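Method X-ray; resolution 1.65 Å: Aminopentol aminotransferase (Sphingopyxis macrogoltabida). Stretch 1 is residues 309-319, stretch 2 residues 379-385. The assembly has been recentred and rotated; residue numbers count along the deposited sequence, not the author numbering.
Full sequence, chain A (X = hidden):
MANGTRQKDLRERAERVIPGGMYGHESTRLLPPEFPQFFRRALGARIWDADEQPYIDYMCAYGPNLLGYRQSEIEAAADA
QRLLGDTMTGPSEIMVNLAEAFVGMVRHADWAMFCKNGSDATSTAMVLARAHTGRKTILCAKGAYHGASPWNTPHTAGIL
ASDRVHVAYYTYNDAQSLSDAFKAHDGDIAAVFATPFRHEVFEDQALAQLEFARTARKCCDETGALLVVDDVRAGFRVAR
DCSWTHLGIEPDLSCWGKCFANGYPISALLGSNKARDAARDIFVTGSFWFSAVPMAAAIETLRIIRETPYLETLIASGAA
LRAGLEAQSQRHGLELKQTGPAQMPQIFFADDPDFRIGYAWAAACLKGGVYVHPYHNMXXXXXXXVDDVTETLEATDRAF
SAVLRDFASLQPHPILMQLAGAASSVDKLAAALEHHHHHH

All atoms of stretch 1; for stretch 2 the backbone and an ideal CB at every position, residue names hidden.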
# COMPACT_ATOMS: atom_id res chain seq x y z
N PRO A 309 -10.42 -24.03 15.24
CA PRO A 309 -10.14 -23.44 16.55
C PRO A 309 -8.79 -22.71 16.62
O PRO A 309 -8.03 -22.80 17.62
CB PRO A 309 -10.19 -24.69 17.45
CG PRO A 309 -9.63 -25.78 16.61
CD PRO A 309 -10.18 -25.49 15.23
N TYR A 310 -8.48 -21.93 15.57
CA TYR A 310 -7.19 -21.26 15.51
C TYR A 310 -7.06 -20.30 16.72
O TYR A 310 -5.97 -20.15 17.29
CB TYR A 310 -7.01 -20.51 14.18
CG TYR A 310 -7.68 -19.16 14.20
CD1 TYR A 310 -9.04 -19.06 14.00
CD2 TYR A 310 -6.99 -18.04 14.58
CE1 TYR A 310 -9.69 -17.85 14.13
CE2 TYR A 310 -7.62 -16.81 14.70
CZ TYR A 310 -8.98 -16.73 14.50
OH TYR A 310 -9.62 -15.56 14.62
N LEU A 311 -8.16 -19.63 17.05
CA LEU A 311 -8.15 -18.53 18.04
C LEU A 311 -7.90 -19.12 19.44
O LEU A 311 -7.05 -18.65 20.18
CB LEU A 311 -9.47 -17.77 17.98
CG LEU A 311 -9.63 -16.60 18.96
CD1 LEU A 311 -8.52 -15.57 18.79
CD2 LEU A 311 -10.99 -15.95 18.80
N GLU A 312 -8.63 -20.20 19.75
CA GLU A 312 -8.51 -20.88 21.05
C GLU A 312 -7.10 -21.43 21.19
O GLU A 312 -6.46 -21.28 22.25
CB GLU A 312 -9.59 -21.95 21.17
CG GLU A 312 -10.99 -21.37 21.18
CD GLU A 312 -11.52 -20.95 19.82
OE1 GLU A 312 -10.99 -21.37 18.78
OE2 GLU A 312 -12.42 -20.15 19.82
N THR A 313 -6.56 -21.97 20.09
CA THR A 313 -5.21 -22.50 20.10
C THR A 313 -4.20 -21.40 20.48
O THR A 313 -3.34 -21.58 21.37
CB THR A 313 -4.88 -23.17 18.76
OG1 THR A 313 -5.84 -24.22 18.58
CG2 THR A 313 -3.48 -23.72 18.70
N LEU A 314 -4.23 -20.26 19.77
CA LEU A 314 -3.15 -19.24 19.98
C LEU A 314 -3.34 -18.54 21.35
O LEU A 314 -2.39 -18.17 21.96
CB LEU A 314 -3.06 -18.25 18.81
CG LEU A 314 -4.24 -17.34 18.51
CD1 LEU A 314 -4.16 -16.05 19.32
CD2 LEU A 314 -4.26 -17.03 17.01
N ILE A 315 -4.57 -18.47 21.84
CA ILE A 315 -4.85 -17.95 23.19
C ILE A 315 -4.26 -18.91 24.26
O ILE A 315 -3.55 -18.49 25.19
CB ILE A 315 -6.35 -17.69 23.38
CG1 ILE A 315 -6.80 -16.47 22.57
CG2 ILE A 315 -6.71 -17.50 24.86
CD1 ILE A 315 -8.27 -16.21 22.64
N ALA A 316 -4.53 -20.21 24.11
CA ALA A 316 -3.97 -21.23 25.04
C ALA A 316 -2.44 -21.13 25.07
O ALA A 316 -1.84 -21.10 26.12
CB ALA A 316 -4.45 -22.60 24.64
N SER A 317 -1.78 -20.98 23.91
CA SER A 317 -0.32 -20.83 23.89
C SER A 317 0.12 -19.58 24.65
O SER A 317 1.12 -19.62 25.40
CB SER A 317 0.25 -20.83 22.48
OG SER A 317 -0.07 -22.06 21.86
N GLY A 318 -0.59 -18.46 24.39
CA GLY A 318 -0.34 -17.18 25.07
C GLY A 318 -0.46 -17.30 26.58
O GLY A 318 0.40 -16.81 27.31
N ALA A 319 -1.54 -17.96 27.03
CA ALA A 319 -1.81 -18.14 28.48
C ALA A 319 -0.69 -18.97 29.13
O ALA A 319 -0.21 -18.64 30.25
CB ALA A 319 -3.18 -18.77 28.65
N UNK A 379 2.89 -11.11 19.62
CA UNK A 379 1.77 -11.78 19.03
C UNK A 379 1.98 -13.30 19.11
O UNK A 379 3.10 -13.79 18.93
CB UNK A 379 1.57 -11.32 17.58
N UNK A 380 0.89 -14.02 19.33
CA UNK A 380 0.86 -15.48 19.17
C UNK A 380 0.23 -15.82 17.82
O UNK A 380 -0.71 -15.17 17.37
CB UNK A 380 0.09 -16.14 20.31
N UNK A 381 0.73 -16.91 17.22
CA UNK A 381 0.18 -17.55 16.03
C UNK A 381 -0.44 -18.91 16.43
O UNK A 381 -0.01 -19.54 17.42
CB UNK A 381 1.26 -17.73 14.96
N UNK A 382 -1.38 -19.39 15.61
CA UNK A 382 -1.91 -20.75 15.76
C UNK A 382 -0.84 -21.81 15.44
O UNK A 382 -1.11 -23.00 15.71
CB UNK A 382 -3.13 -20.94 14.85
N UNK A 383 0.33 -21.44 14.90
CA UNK A 383 1.39 -22.39 14.63
C UNK A 383 2.35 -22.56 15.81
O UNK A 383 3.19 -23.44 15.76
CB UNK A 383 2.17 -21.95 13.39
N UNK A 384 2.26 -21.71 16.85
CA UNK A 384 3.02 -21.92 18.09
C UNK A 384 2.49 -23.19 18.79
O UNK A 384 1.34 -23.27 19.09
CB UNK A 384 2.91 -20.70 19.01
N UNK A 385 3.38 -24.17 19.02
CA UNK A 385 3.00 -25.47 19.63
C UNK A 385 3.33 -25.48 21.13
O UNK A 385 4.05 -24.61 21.67
CB UNK A 385 3.72 -26.62 18.93

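Position 379 has an extended backbone (phi/psi -144/144), and its ideal CB has nothing of the helix 310-319 within 5.5 Å. Stretch 1 therefore sets no preference here. The deposited residue is Phe379, whose ring leads away from the helix.

At position 380 the CA-to-CB bond points toward the helix, and the ideal CB lies 3.6 Å from Leu314 O, 4.7 Å from Gly318 N and 5.2 Å from Ser317 CB. Leu314 O already accepts the helical hydrogen bond from Gly318 N (3.0 Å), and Gly318 presents no side chain, so the surface beyond CB favours an aliphatic residue; Val, Ile, Leu or Met would all be plausible. The residue is Leu380. Its CG packs 3.8 Å from Gly318 N and its CD1 3.8 Å from Ser317 CB, while Leu314 CB and Leu380 CB meet at 4.1 Å. Its chi1 of -92° lies between wells.

Position 381 points its CB away, so the helix meets its backbone instead: Leu314 CB is 3.6 Å from the carbonyl O of 381. The position opens a type I turn ending at 384, closed by a hydrogen bond from 384 N to 381 O (3.2 Å). Ser, Asp, Asn or Thr would suit such a start, since a short polar group can reach the amides of the turn. The residue is Ser381, and Ser381 OG accepts from the backbone N of 383 at 3.0 Å.

Position 382, at phi/psi -67/-9, brings its CA within 4.7 Å of Leu314 CA. Its CB points sideways, with the ideal CB 3.8 Å from Tyr310 O, 4.6 Å from Leu314 CD2 and 4.8 Å from Thr313 CG2. A small residue fits here without difficulty; a larger one would have to avoid the direction toward Tyr310. The residue is Ala382, its CB 4.0 Å from Tyr310 CB.

Position 383 points away and is unconstrained by stretch 1; many residues that accept -91/-9 would serve. It is Ala383.

Position 384 directs its CB toward the helix, the ideal CB being 4.3 Å from Ser317 OG. A polar residue could engage this hydroxyl or turn back over the loop. His384 takes the second course: its end leads away, and ND1 shares a 2.8 Å hydrogen bond with Ser381 OG. The Ser317 hydroxyl is tied to the loop by a water, which accepts from Ser317 OG (2.8 Å) and donates to Ser381 O (2.7 Å) and His384 O (2.6 Å).

Position 385 points away, with phi/psi of -99/169. Stretch 1 places no limit here, and many residues, polar ones included, would serve; the residue is Thr385, whose side chain N-caps the helix that follows.

Stretch 2 (379-385) FLSAAHT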
# COMPACT_ATOMS: atom_id res chain seq x y z
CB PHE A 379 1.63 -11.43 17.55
CG PHE A 379 1.42 -9.98 17.22
CD1 PHE A 379 2.47 -9.08 17.18
CD2 PHE A 379 0.14 -9.50 16.99
CE1 PHE A 379 2.25 -7.76 16.84
CE2 PHE A 379 -0.08 -8.16 16.67
CZ PHE A 379 0.98 -7.31 16.56
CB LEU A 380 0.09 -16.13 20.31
CG LEU A 380 0.93 -16.55 21.52
CD1 LEU A 380 1.87 -17.68 21.19
CD2 LEU A 380 1.68 -15.37 22.12
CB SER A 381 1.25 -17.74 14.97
OG SER A 381 1.99 -18.95 15.16
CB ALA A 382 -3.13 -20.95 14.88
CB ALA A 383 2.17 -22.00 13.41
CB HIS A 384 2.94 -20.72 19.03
CG HIS A 384 3.75 -19.53 18.61
ND1 HIS A 384 3.35 -18.68 17.59
CD2 HIS A 384 4.94 -19.07 19.02
CE1 HIS A 384 4.24 -17.72 17.45
NE2 HIS A 384 5.23 -17.93 18.32
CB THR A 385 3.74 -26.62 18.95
OG1 THR A 385 5.15 -26.46 19.20
CG2 THR A 385 3.48 -26.66 17.46
O HOH W 1 -0.60 -21.54 19.13
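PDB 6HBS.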